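Local structure of 450aa long hypothetical fmu protein (Pyrococcus horikoshii, 2YXL) at residues Lys62-Ile67 / Ala89-Val94; Glu20-Gly25 / Tyr58-Lys63; Lys69-Lys72 / Thr78-Ile81; Asp95-His100 / Lys136-Lys141; Ser179-His184 / Glu351-Leu356. The protein probably transfers a methyl group from S-adenosyl-L-methionine to carbon 5 of cytosine in RNA, as its bacterial Fmu/RsmB relatives do. All coordinates share one frame; numbering follows the deposited sequence.

Interaction 1 of 5, residues Lys62-Ile67 / Ala89-Val94; sequences KKQGLI and ALRVAV
In the helical N-terminal part of the chain, helix 47-75 meets helix 84-99 where Gln64 and Ile67 face Arg91 and Val94. The two axes cross almost at right angles, at 98°, and approach to 10.4 Å. Ile67 points its CB toward the other helix. Ile67 CG2, anti to the backbone N, rests on the backbone of the opposing turn, 3.8 Å from Arg91 CA. Ile67 CG2 also lies 3.9 Å from Arg91 CG and 4.0 Å from Val94 CG1. It thus sits between two residues one helical turn apart. This is buried helix-to-helix packing in an all-helical region, probably equivalent to the NusB-like domain of bacterial RsmB. Beside the apolar part, Gln64 lies over one face of the Arg91 guanidinium. Gln64 CG stands above the centre of that group, 3.7 Å from Arg91 CZ. The amide and guanidinium planes are only 13° apart, so the two groups stack. Gln64 OE1 comes to 3.4 Å from Arg91 NH1, but at a poor angle for a hydrogen bond. Arg91 has its main polar partners elsewhere: NH2 forms a salt bridge with Asp68 OD2, and NH1 another with Glu26 OE2.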
# COMPACT_ATOMS: atom_id res chain seq x y z
N LYS A 62 -8.97 3.50 -8.25
CA LYS A 62 -9.72 2.24 -8.31
C LYS A 62 -10.18 1.87 -9.72
O LYS A 62 -10.13 0.70 -10.10
CB LYS A 62 -10.91 2.33 -7.34
CG LYS A 62 -11.72 1.06 -7.17
CD LYS A 62 -12.58 1.12 -5.90
CE LYS A 62 -13.59 2.27 -5.92
NZ LYS A 62 -14.34 2.38 -4.62
N LYS A 63 -10.61 2.86 -10.50
CA LYS A 63 -11.19 2.63 -11.82
C LYS A 63 -10.25 3.01 -12.97
O LYS A 63 -10.67 3.09 -14.13
CB LYS A 63 -12.51 3.38 -11.96
CG LYS A 63 -13.53 3.05 -10.89
CD LYS A 63 -14.68 4.04 -10.92
CE LYS A 63 -15.74 3.67 -9.90
NZ LYS A 63 -16.77 4.75 -9.79
N GLN A 64 -8.98 3.24 -12.64
CA GLN A 64 -7.99 3.80 -13.57
C GLN A 64 -8.02 3.15 -14.95
O GLN A 64 -8.10 3.84 -15.97
CB GLN A 64 -6.59 3.70 -12.96
CG GLN A 64 -5.57 4.65 -13.56
CD GLN A 64 -4.15 4.30 -13.19
OE1 GLN A 64 -3.46 5.07 -12.52
NE2 GLN A 64 -3.69 3.13 -13.62
N GLY A 65 -7.96 1.82 -14.97
CA GLY A 65 -7.93 1.05 -16.21
C GLY A 65 -9.19 1.19 -17.04
O GLY A 65 -9.14 1.15 -18.27
N LEU A 66 -10.32 1.36 -16.36
CA LEU A 66 -11.60 1.53 -17.03
C LEU A 66 -11.74 2.95 -17.57
O LEU A 66 -12.20 3.16 -18.69
CB LEU A 66 -12.75 1.17 -16.08
CG LEU A 66 -12.81 -0.30 -15.64
CD1 LEU A 66 -13.66 -0.48 -14.38
CD2 LEU A 66 -13.32 -1.20 -16.77
N ILE A 67 -11.32 3.92 -16.76
CA ILE A 67 -11.25 5.32 -17.18
C ILE A 67 -10.38 5.48 -18.44
O ILE A 67 -10.78 6.15 -19.40
CB ILE A 67 -10.74 6.23 -16.01
CG1 ILE A 67 -11.84 6.38 -14.95
CG2 ILE A 67 -10.29 7.59 -16.52
CD1 ILE A 67 -11.37 6.95 -13.61
N ALA A 89 -5.34 15.11 -16.14
CA ALA A 89 -6.51 15.96 -16.30
C ALA A 89 -7.67 15.20 -16.95
O ALA A 89 -8.82 15.31 -16.51
CB ALA A 89 -6.18 17.21 -17.11
N LEU A 90 -7.36 14.41 -17.98
CA LEU A 90 -8.36 13.61 -18.66
C LEU A 90 -9.00 12.58 -17.72
O LEU A 90 -10.21 12.39 -17.74
CB LEU A 90 -7.77 12.94 -19.91
CG LEU A 90 -7.44 13.82 -21.12
CD1 LEU A 90 -6.75 13.01 -22.20
CD2 LEU A 90 -8.69 14.50 -21.69
N ARG A 91 -8.18 11.95 -16.88
CA ARG A 91 -8.67 10.99 -15.89
C ARG A 91 -9.62 11.65 -14.89
O ARG A 91 -10.68 11.10 -14.57
CB ARG A 91 -7.50 10.32 -15.16
CG ARG A 91 -6.79 9.26 -15.98
CD ARG A 91 -5.48 8.81 -15.35
NE ARG A 91 -4.96 7.62 -16.01
CZ ARG A 91 -3.78 7.05 -15.74
NH1 ARG A 91 -2.97 7.55 -14.82
NH2 ARG A 91 -3.42 5.96 -16.41
N VAL A 92 -9.23 12.82 -14.40
CA VAL A 92 -10.04 13.60 -13.47
C VAL A 92 -11.39 13.98 -14.10
O VAL A 92 -12.44 13.80 -13.47
CB VAL A 92 -9.26 14.85 -13.00
CG1 VAL A 92 -10.19 15.86 -12.32
CG2 VAL A 92 -8.12 14.45 -12.07
N ALA A 93 -11.35 14.47 -15.34
CA ALA A 93 -12.55 14.92 -16.04
C ALA A 93 -13.51 13.78 -16.36
O ALA A 93 -14.72 13.92 -16.18
CB ALA A 93 -12.18 15.69 -17.31
N VAL A 94 -12.98 12.65 -16.83
CA VAL A 94 -13.79 11.48 -17.17
C VAL A 94 -14.46 10.91 -15.92
O VAL A 94 -15.65 10.56 -15.95
CB VAL A 94 -12.96 10.39 -17.91
CG1 VAL A 94 -13.71 9.06 -17.97
CG2 VAL A 94 -12.60 10.87 -19.32

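Interaction 2 of 5, residues Glu20-Gly25 / Tyr58-Lys63; sequences EAIRLG and YDIMKK
Ile22 and Ile60 lie opposite each other, their CA atoms 8.1 Å apart, where the end of helix 12-24 passes the middle of helix 47-75. Both point their CB toward the other segment, and the two side chains mesh. Ile22 CD1 lies 3.8 Å from Ile60 CG2, and in return Ile60 CD1 is 3.8 Å from Ile22 CG1. Met61 joins from one side. Its chain bends at the CB-CG bond (chi2 -51°), which brings Met61 CE to 3.9 Å from Ile22 CD1. Met61 CE also reaches the backbone, 4.2 Å from Gly25 CA. The contact is purely apolar. Charge is kept elsewhere on helix 47-75, where Lys63 NZ makes a salt bridge with Asp59 OD1 at 2.9 Å, on the syn side of the carboxylate. Around the two isoleucines, Phe57 of helix 47-75 also packs on Ile22, and Val92 of helix 84-99 touches Ile22 as well. Ala38 of helix 32-41 covers Ala21, so helix 12-24 is packed among three other helices.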
# COMPACT_ATOMS: atom_id res chain seq x y z
N GLU A 20 -3.07 17.50 -9.82
CA GLU A 20 -1.70 17.36 -9.34
C GLU A 20 -1.50 16.07 -8.52
O GLU A 20 -0.46 15.43 -8.62
CB GLU A 20 -1.24 18.60 -8.56
CG GLU A 20 0.18 18.50 -7.99
CD GLU A 20 1.05 19.73 -8.26
OE1 GLU A 20 2.29 19.58 -8.24
OE2 GLU A 20 0.51 20.84 -8.49
N ALA A 21 -2.52 15.69 -7.74
CA ALA A 21 -2.45 14.46 -6.95
C ALA A 21 -2.43 13.22 -7.84
O ALA A 21 -1.68 12.28 -7.57
CB ALA A 21 -3.61 14.40 -5.96
N ILE A 22 -3.25 13.24 -8.88
CA ILE A 22 -3.33 12.14 -9.84
C ILE A 22 -2.05 12.06 -10.67
O ILE A 22 -1.53 10.97 -10.94
CB ILE A 22 -4.60 12.24 -10.72
CG1 ILE A 22 -5.87 12.05 -9.88
CG2 ILE A 22 -4.57 11.24 -11.87
CD1 ILE A 22 -5.97 10.72 -9.12
N ARG A 23 -1.52 13.23 -11.06
CA ARG A 23 -0.26 13.29 -11.79
C ARG A 23 0.90 12.79 -10.94
O ARG A 23 1.68 11.96 -11.39
CB ARG A 23 0.01 14.72 -12.30
CG ARG A 23 1.23 14.85 -13.23
CD ARG A 23 2.54 14.95 -12.45
NE ARG A 23 3.71 14.81 -13.31
CZ ARG A 23 4.23 13.64 -13.70
NH1 ARG A 23 3.70 12.49 -13.31
NH2 ARG A 23 5.30 13.64 -14.49
N LEU A 24 1.01 13.30 -9.71
CA LEU A 24 2.11 12.92 -8.83
C LEU A 24 1.98 11.48 -8.33
O LEU A 24 2.98 10.84 -8.02
CB LEU A 24 2.24 13.88 -7.64
CG LEU A 24 2.71 15.31 -7.90
CD1 LEU A 24 2.72 16.08 -6.59
CD2 LEU A 24 4.09 15.37 -8.56
N GLY A 25 0.75 10.98 -8.28
CA GLY A 25 0.47 9.61 -7.86
C GLY A 25 1.06 8.57 -8.80
O GLY A 25 1.20 7.40 -8.44
N TYR A 58 -9.33 8.34 -4.80
CA TYR A 58 -9.41 6.88 -4.74
C TYR A 58 -10.37 6.26 -5.76
O TYR A 58 -10.18 5.12 -6.17
CB TYR A 58 -9.75 6.39 -3.32
CG TYR A 58 -8.61 6.55 -2.34
CD1 TYR A 58 -8.74 7.37 -1.22
CD2 TYR A 58 -7.39 5.89 -2.54
CE1 TYR A 58 -7.69 7.52 -0.32
CE2 TYR A 58 -6.34 6.04 -1.65
CZ TYR A 58 -6.49 6.85 -0.54
OH TYR A 58 -5.46 7.00 0.36
N ASP A 59 -11.39 7.02 -6.16
CA ASP A 59 -12.30 6.57 -7.21
C ASP A 59 -11.55 6.46 -8.54
O ASP A 59 -11.77 5.51 -9.30
CB ASP A 59 -13.49 7.53 -7.32
CG ASP A 59 -14.66 6.92 -8.07
OD1 ASP A 59 -15.13 5.84 -7.67
OD2 ASP A 59 -15.12 7.53 -9.05
N ILE A 60 -10.68 7.43 -8.82
CA ILE A 60 -9.86 7.41 -10.03
C ILE A 60 -8.85 6.26 -9.99
O ILE A 60 -8.71 5.50 -10.96
CB ILE A 60 -9.14 8.77 -10.28
CG1 ILE A 60 -10.16 9.89 -10.53
CG2 ILE A 60 -8.16 8.67 -11.45
CD1 ILE A 60 -9.61 11.30 -10.40
N MET A 61 -8.14 6.13 -8.87
CA MET A 61 -7.17 5.05 -8.69
C MET A 61 -7.82 3.68 -8.88
O MET A 61 -7.29 2.84 -9.61
CB MET A 61 -6.48 5.14 -7.32
CG MET A 61 -5.57 6.35 -7.13
SD MET A 61 -4.38 6.52 -8.47
CE MET A 61 -3.44 7.95 -7.95
N LYS A 62 -8.97 3.50 -8.25
CA LYS A 62 -9.72 2.24 -8.31
C LYS A 62 -10.18 1.87 -9.72
O LYS A 62 -10.13 0.70 -10.10
CB LYS A 62 -10.91 2.33 -7.34
CG LYS A 62 -11.72 1.06 -7.17
CD LYS A 62 -12.58 1.12 -5.90
CE LYS A 62 -13.59 2.27 -5.92
NZ LYS A 62 -14.34 2.38 -4.62
N LYS A 63 -10.61 2.86 -10.50
CA LYS A 63 -11.19 2.63 -11.82
C LYS A 63 -10.25 3.01 -12.97
O LYS A 63 -10.67 3.09 -14.13
CB LYS A 63 -12.51 3.38 -11.96
CG LYS A 63 -13.53 3.05 -10.89
CD LYS A 63 -14.68 4.04 -10.92
CE LYS A 63 -15.74 3.67 -9.90
NZ LYS A 63 -16.77 4.75 -9.79

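Interaction 3 of 5, residues Lys69-Lys72 / Thr78-Ile81; sequences KVIK and TPLI
Ile71 and Pro79 make the apolar part of a small contact between the last turns of helix 47-75 and the connection that leads to helix 84-99. That connection opens with an ST turn at Thr78. Ile71 CG2 lies 3.8 Å from Pro79 CB and 4.2 Å from Pro79 CG. CG2 is anti to the backbone N of Ile71, and this places it on the proline ring. On the more exposed side, the extended Lys72 side chain runs past the start of the connection, with Lys72 CG 3.9 Å from Thr78 N. The chain thus turns back on the helix it has just left, within a few residues. A short 3-10 segment, 79-81, follows. Further out, Ile71 also packs on Leu90 and Val94 of helix 84-99, so it bridges the connection and the next helix. Pro79 rests against Asp68 as well, and its carbonyl O takes a hydrogen bond from Arg87 NH2. In the ST turn, Leu80 N donates to Thr78 OG1 at 3.2 Å, with an N-H...O angle of 163°.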
# COMPACT_ATOMS: atom_id res chain seq x y z
N LYS A 69 -9.68 3.20 -20.76
CA LYS A 69 -10.42 2.65 -21.90
C LYS A 69 -11.43 3.64 -22.48
O LYS A 69 -11.63 3.67 -23.70
CB LYS A 69 -11.15 1.35 -21.53
CG LYS A 69 -10.24 0.13 -21.42
CD LYS A 69 -11.06 -1.16 -21.37
CE LYS A 69 -10.29 -2.29 -20.70
NZ LYS A 69 -9.01 -2.61 -21.41
N VAL A 70 -12.06 4.43 -21.61
CA VAL A 70 -12.97 5.49 -22.04
C VAL A 70 -12.21 6.60 -22.77
O VAL A 70 -12.63 7.06 -23.83
CB VAL A 70 -13.79 6.07 -20.86
CG1 VAL A 70 -14.54 7.34 -21.28
CG2 VAL A 70 -14.77 5.03 -20.31
N ILE A 71 -11.08 7.01 -22.19
CA ILE A 71 -10.23 8.03 -22.80
C ILE A 71 -9.80 7.60 -24.21
O ILE A 71 -9.83 8.42 -25.14
CB ILE A 71 -9.00 8.39 -21.92
CG1 ILE A 71 -9.48 9.05 -20.61
CG2 ILE A 71 -8.05 9.32 -22.66
CD1 ILE A 71 -8.40 9.22 -19.56
N LYS A 72 -9.44 6.33 -24.37
CA LYS A 72 -9.05 5.79 -25.68
C LYS A 72 -10.19 5.87 -26.71
O LYS A 72 -9.94 6.17 -27.88
CB LYS A 72 -8.53 4.35 -25.55
CG LYS A 72 -8.04 3.76 -26.87
CD LYS A 72 -7.57 2.33 -26.71
CE LYS A 72 -7.19 1.74 -28.07
NZ LYS A 72 -6.49 0.43 -27.92
N THR A 78 -4.42 5.23 -26.54
CA THR A 78 -4.19 5.07 -25.11
C THR A 78 -3.68 6.39 -24.49
O THR A 78 -2.85 7.08 -25.09
CB THR A 78 -3.22 3.91 -24.78
OG1 THR A 78 -2.94 3.91 -23.38
CG2 THR A 78 -1.91 4.02 -25.57
N PRO A 79 -4.21 6.76 -23.31
CA PRO A 79 -3.71 7.96 -22.62
C PRO A 79 -2.26 7.82 -22.16
O PRO A 79 -1.63 8.81 -21.77
CB PRO A 79 -4.64 8.08 -21.41
CG PRO A 79 -5.16 6.70 -21.19
CD PRO A 79 -5.31 6.12 -22.56
N LEU A 80 -1.74 6.60 -22.22
CA LEU A 80 -0.36 6.32 -21.79
C LEU A 80 0.71 6.97 -22.66
O LEU A 80 1.81 7.23 -22.17
CB LEU A 80 -0.13 4.80 -21.64
CG LEU A 80 -0.31 4.15 -20.26
CD1 LEU A 80 -1.38 4.81 -19.39
CD2 LEU A 80 -0.57 2.65 -20.38
N ILE A 81 0.41 7.24 -23.93
CA ILE A 81 1.37 7.92 -24.83
C ILE A 81 1.33 9.45 -24.73
O ILE A 81 2.16 10.14 -25.31
CB ILE A 81 1.21 7.51 -26.33
CG1 ILE A 81 -0.12 8.00 -26.90
CG2 ILE A 81 1.42 6.00 -26.51
CD1 ILE A 81 -0.12 8.15 -28.41

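Interaction 4 of 5, residues Asp95-His100 / Lys136-Lys141; sequences DIALFH and KIFEYK
Tyr140 OH is hydrogen-bonded to Glu73 OE1 of helix 47-75, and this fixes the far end of a ring whose edge meets Leu98. Leu98 CD2 lies in the plane of that ring, 3.8 Å from Tyr140 CD2. The phenol side chain leaves with CG anti to the backbone N (chi1 170°) and reaches helix 84-99. A second ring is used differently. Ala97 CB sits over one face of the Phe138 ring, 4.1 Å from its centroid and 28° off the normal, which is a CH-pi contact. The nearest ring atom is Phe138 CE2, 3.7 Å from Ala97 CB. Ile137 adds CG2 at 4.0 Å from the same Ala97 CB. The alanine allows a close approach, with the CA atoms of Ala97 and Phe138 5.8 Å apart. Phe138 is also packed on Ile107 and Leu110 of helix 104-121. Val70 of helix 47-75 touches Tyr140. Just past the end of helix 84-99, His100 NE2 gives a weak hydrogen bond back to Asp95 OD1. The arrangement is the packing of two helix C-terminal ends near the surface of an all-helical bundle, with a small residue set under an aromatic face.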
# COMPACT_ATOMS: atom_id res chain seq x y z
N ASP A 95 -13.72 10.84 -14.82
CA ASP A 95 -14.25 10.34 -13.55
C ASP A 95 -15.35 11.24 -13.00
O ASP A 95 -16.38 10.76 -12.50
CB ASP A 95 -13.13 10.20 -12.52
CG ASP A 95 -13.58 9.47 -11.28
OD1 ASP A 95 -13.63 10.11 -10.21
OD2 ASP A 95 -13.90 8.27 -11.37
N ILE A 96 -15.13 12.55 -13.08
CA ILE A 96 -16.10 13.53 -12.58
C ILE A 96 -17.37 13.51 -13.43
O ILE A 96 -18.48 13.52 -12.89
CB ILE A 96 -15.48 14.94 -12.44
CG1 ILE A 96 -14.62 15.00 -11.17
CG2 ILE A 96 -16.55 16.02 -12.39
CD1 ILE A 96 -13.76 16.24 -11.03
N ALA A 97 -17.20 13.45 -14.75
CA ALA A 97 -18.33 13.44 -15.68
C ALA A 97 -19.17 12.16 -15.61
O ALA A 97 -20.40 12.22 -15.69
CB ALA A 97 -17.86 13.67 -17.11
N LEU A 98 -18.52 11.01 -15.46
CA LEU A 98 -19.22 9.73 -15.46
C LEU A 98 -19.85 9.37 -14.12
O LEU A 98 -20.90 8.73 -14.09
CB LEU A 98 -18.29 8.59 -15.89
CG LEU A 98 -17.78 8.50 -17.34
CD1 LEU A 98 -17.06 7.17 -17.54
CD2 LEU A 98 -18.90 8.67 -18.36
N PHE A 99 -19.21 9.77 -13.02
CA PHE A 99 -19.58 9.23 -11.71
C PHE A 99 -20.08 10.23 -10.66
O PHE A 99 -20.86 9.86 -9.79
CB PHE A 99 -18.42 8.40 -11.14
CG PHE A 99 -17.98 7.27 -12.03
CD1 PHE A 99 -18.79 6.15 -12.19
CD2 PHE A 99 -16.76 7.33 -12.69
CE1 PHE A 99 -18.38 5.10 -13.02
CE2 PHE A 99 -16.35 6.29 -13.52
CZ PHE A 99 -17.16 5.17 -13.68
N HIS A 100 -19.63 11.48 -10.73
CA HIS A 100 -19.84 12.40 -9.61
C HIS A 100 -20.80 13.56 -9.86
O HIS A 100 -20.94 14.44 -9.01
CB HIS A 100 -18.49 12.90 -9.08
CG HIS A 100 -17.56 11.80 -8.70
ND1 HIS A 100 -17.82 10.91 -7.68
CD2 HIS A 100 -16.36 11.43 -9.22
CE1 HIS A 100 -16.83 10.05 -7.59
NE2 HIS A 100 -15.93 10.34 -8.51
N LYS A 136 -16.77 16.42 -25.64
CA LYS A 136 -16.82 15.00 -25.99
C LYS A 136 -16.93 14.11 -24.75
O LYS A 136 -17.69 13.14 -24.73
CB LYS A 136 -15.59 14.60 -26.81
CG LYS A 136 -15.60 15.05 -28.27
CD LYS A 136 -16.15 13.96 -29.21
CE LYS A 136 -17.62 14.18 -29.57
NZ LYS A 136 -17.81 15.28 -30.57
N ILE A 137 -16.18 14.47 -23.71
CA ILE A 137 -16.18 13.76 -22.44
C ILE A 137 -17.54 13.87 -21.74
O ILE A 137 -18.07 12.87 -21.25
CB ILE A 137 -15.03 14.27 -21.52
CG1 ILE A 137 -13.67 13.83 -22.08
CG2 ILE A 137 -15.20 13.76 -20.08
CD1 ILE A 137 -12.48 14.56 -21.51
N PHE A 138 -18.11 15.07 -21.71
CA PHE A 138 -19.41 15.28 -21.06
C PHE A 138 -20.60 14.71 -21.85
O PHE A 138 -21.68 14.55 -21.29
CB PHE A 138 -19.61 16.76 -20.71
CG PHE A 138 -18.87 17.18 -19.48
CD1 PHE A 138 -17.65 17.83 -19.56
CD2 PHE A 138 -19.40 16.92 -18.21
CE1 PHE A 138 -16.95 18.21 -18.42
CE2 PHE A 138 -18.72 17.30 -17.06
CZ PHE A 138 -17.49 17.94 -17.17
N GLU A 139 -20.37 14.40 -23.12
CA GLU A 139 -21.40 13.82 -23.98
C GLU A 139 -21.21 12.32 -24.21
O GLU A 139 -22.01 11.69 -24.92
CB GLU A 139 -21.45 14.54 -25.32
CG GLU A 139 -22.02 15.95 -25.27
CD GLU A 139 -21.70 16.76 -26.52
OE1 GLU A 139 -20.68 16.46 -27.17
OE2 GLU A 139 -22.46 17.70 -26.83
N TYR A 140 -20.16 11.75 -23.62
CA TYR A 140 -19.83 10.34 -23.84
C TYR A 140 -20.88 9.39 -23.25
O TYR A 140 -21.22 9.48 -22.07
CB TYR A 140 -18.45 10.00 -23.26
CG TYR A 140 -18.14 8.52 -23.22
CD1 TYR A 140 -17.75 7.84 -24.37
CD2 TYR A 140 -18.25 7.80 -22.03
CE1 TYR A 140 -17.48 6.47 -24.34
CE2 TYR A 140 -17.98 6.44 -21.99
CZ TYR A 140 -17.60 5.78 -23.14
OH TYR A 140 -17.33 4.43 -23.09
N LYS A 141 -21.37 8.48 -24.10
CA LYS A 141 -22.32 7.45 -23.67
C LYS A 141 -21.62 6.14 -23.27
O LYS A 141 -21.06 5.45 -24.12
CB LYS A 141 -23.42 7.21 -24.73
CG LYS A 141 -23.05 7.55 -26.19
CD LYS A 141 -22.32 6.41 -26.90
CE LYS A 141 -22.17 6.68 -28.39
NZ LYS A 141 -21.14 7.72 -28.69

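Interaction 5 of 5, residues Ser179-His184 / Glu351-Leu356; sequences SVNKRH and ELRWRL
Arg353 reaches from helix 352-355 toward Val180 and Asn181, near the C-terminal end of helix 173-181. Its CB points at that helix. CG lies over one face of the neighbouring Trp354 ring, toward the rim. The chain then bends at the CG-CD bond (chi3 68°) and turns the guanidinium edge-on to its partners. NE donates to Pro350 O. Arg353 NH1 gives a hydrogen bond to Val180 O at 3.1 Å, coming from above the carbonyl plane, and another to Ile346 O. Arg353 NH1 also lies 4.0 Å from Val180 CG2. Arg353 NH2 makes a straighter bond to Asn181 OD1 at 2.7 Å, with an N-H...O angle of 173°. This one lies in the carbonyl plane and in the guanidinium plane. NH2 also bonds to Leu156 O. Five bonds grip the buried guanidinium and set its rotation. The Asn181 amide is held in turn by ND2, which bonds to Tyr155 O. The predicted nucleophile Cys390 lies about 11 Å from Val180, side chain to side chain. One arginine thus donates to a backbone carbonyl and an asparagine near a helix C-terminus, joining a segment of the ferredoxin-like family region to one of the RsmB/F methyltransferase region.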
# COMPACT_ATOMS: atom_id res chain seq x y z
N SER A 179 -14.81 -5.94 -0.64
CA SER A 179 -13.98 -5.41 0.45
C SER A 179 -12.84 -4.49 -0.00
O SER A 179 -12.47 -3.58 0.73
CB SER A 179 -13.43 -6.54 1.32
OG SER A 179 -12.49 -7.33 0.60
N VAL A 180 -12.28 -4.73 -1.19
CA VAL A 180 -11.25 -3.83 -1.73
C VAL A 180 -11.83 -2.66 -2.54
O VAL A 180 -11.09 -1.79 -2.99
CB VAL A 180 -10.13 -4.58 -2.54
CG1 VAL A 180 -9.40 -5.59 -1.66
CG2 VAL A 180 -10.69 -5.25 -3.79
N ASN A 181 -13.15 -2.65 -2.68
CA ASN A 181 -13.85 -1.56 -3.37
C ASN A 181 -14.57 -0.56 -2.45
O ASN A 181 -15.00 0.49 -2.92
CB ASN A 181 -14.84 -2.11 -4.41
CG ASN A 181 -14.14 -2.68 -5.63
OD1 ASN A 181 -12.95 -2.44 -5.86
ND2 ASN A 181 -14.87 -3.45 -6.43
N LYS A 182 -14.69 -0.89 -1.17
CA LYS A 182 -15.45 -0.06 -0.23
C LYS A 182 -14.73 1.22 0.21
O LYS A 182 -13.51 1.24 0.38
CB LYS A 182 -15.96 -0.86 0.99
CG LYS A 182 -14.91 -1.65 1.77
CD LYS A 182 -15.51 -2.32 3.02
CE LYS A 182 -14.65 -3.48 3.54
NZ LYS A 182 -13.28 -3.09 3.98
N ARG A 183 -15.53 2.28 0.39
CA ARG A 183 -15.07 3.61 0.79
C ARG A 183 -16.06 4.22 1.81
O ARG A 183 -17.19 4.54 1.42
CB ARG A 183 -14.95 4.52 -0.45
CG ARG A 183 -16.14 4.44 -1.42
CD ARG A 183 -16.25 5.66 -2.32
NE ARG A 183 -17.44 5.63 -3.17
CZ ARG A 183 -17.63 6.39 -4.25
NH1 ARG A 183 -18.75 6.29 -4.95
NH2 ARG A 183 -16.69 7.24 -4.64
N HIS A 184 -15.70 4.39 3.09
CA HIS A 184 -14.44 4.01 3.76
C HIS A 184 -13.31 5.05 3.73
O HIS A 184 -12.81 5.41 2.66
CB HIS A 184 -13.96 2.60 3.36
CG HIS A 184 -12.49 2.39 3.51
ND1 HIS A 184 -11.64 2.35 2.43
CD2 HIS A 184 -11.72 2.23 4.61
CE1 HIS A 184 -10.40 2.16 2.86
NE2 HIS A 184 -10.43 2.09 4.18
N GLU A 351 -4.98 1.60 -7.29
CA GLU A 351 -4.43 1.65 -8.65
C GLU A 351 -3.50 0.48 -9.00
O GLU A 351 -3.30 0.18 -10.18
CB GLU A 351 -3.73 3.00 -8.92
CG GLU A 351 -2.37 3.19 -8.25
CD GLU A 351 -2.46 3.75 -6.84
OE1 GLU A 351 -3.48 3.53 -6.15
OE2 GLU A 351 -1.49 4.41 -6.42
N LEU A 352 -2.98 -0.20 -7.98
CA LEU A 352 -2.08 -1.33 -8.17
C LEU A 352 -2.70 -2.47 -8.98
O LEU A 352 -2.00 -3.15 -9.73
CB LEU A 352 -1.54 -1.86 -6.83
CG LEU A 352 -0.48 -1.00 -6.12
CD1 LEU A 352 0.02 -1.69 -4.87
CD2 LEU A 352 0.68 -0.66 -7.04
N ARG A 353 -4.02 -2.65 -8.84
CA ARG A 353 -4.74 -3.67 -9.59
C ARG A 353 -4.59 -3.49 -11.11
O ARG A 353 -4.69 -4.45 -11.86
CB ARG A 353 -6.22 -3.70 -9.19
CG ARG A 353 -7.05 -2.53 -9.72
CD ARG A 353 -8.44 -2.48 -9.13
NE ARG A 353 -8.44 -2.17 -7.71
CZ ARG A 353 -9.52 -2.21 -6.92
NH1 ARG A 353 -9.41 -1.91 -5.64
NH2 ARG A 353 -10.70 -2.56 -7.42
N TRP A 354 -4.33 -2.25 -11.54
CA TRP A 354 -4.18 -1.94 -12.96
C TRP A 354 -2.72 -1.94 -13.42
O TRP A 354 -2.44 -2.18 -14.60
CB TRP A 354 -4.86 -0.61 -13.29
CG TRP A 354 -6.31 -0.61 -12.96
CD1 TRP A 354 -6.93 0.03 -11.92
CD2 TRP A 354 -7.35 -1.31 -13.66
NE1 TRP A 354 -8.27 -0.22 -11.93
CE2 TRP A 354 -8.56 -1.04 -12.99
CE3 TRP A 354 -7.37 -2.14 -14.79
CZ2 TRP A 354 -9.79 -1.57 -13.41
CZ3 TRP A 354 -8.59 -2.66 -15.21
CH2 TRP A 354 -9.78 -2.37 -14.52
N ARG A 355 -1.80 -1.68 -12.50
CA ARG A 355 -0.37 -1.61 -12.82
C ARG A 355 0.33 -2.97 -12.75
O ARG A 355 1.41 -3.14 -13.31
CB ARG A 355 0.35 -0.59 -11.93
CG ARG A 355 -0.37 0.76 -11.79
CD ARG A 355 0.50 1.94 -12.24
NE ARG A 355 1.80 1.98 -11.57
CZ ARG A 355 2.78 2.83 -11.89
NH1 ARG A 355 3.93 2.79 -11.23
NH2 ARG A 355 2.62 3.72 -12.86
N LEU A 356 -0.31 -3.92 -12.07
CA LEU A 356 0.24 -5.27 -11.91
C LEU A 356 0.25 -6.10 -13.19
O LEU A 356 -0.70 -6.06 -13.98
CB LEU A 356 -0.50 -6.04 -10.82
CG LEU A 356 0.14 -6.06 -9.43
CD1 LEU A 356 -0.71 -6.86 -8.47
CD2 LEU A 356 1.56 -6.62 -9.50

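How the interactions relate
Interactions 1, 2 and 3 all use helix 47-75. Interactions 1 and 4 share helix 84-99. Interactions 1 and 2 are buried, and their apolar parts join in one core through Val92, Ile60 and Ile22. Interaction 1 adds a polar stack, while interaction 2 is apolar throughout. Interaction 3 is partly buried and adjoins interaction 1 through Ile71 and Leu90. Interaction 4 lies at the surface and relies on aromatic rings. Interaction 5 differs most: it is buried, joins segments far apart in sequence, and works by hydrogen bonds from one arginine. Lys62 links it to interactions 1 and 2, since Lys62 NZ is 2.6 Å from Asn181 O and Lys62 O is 2.8 Å from Trp354 NE1.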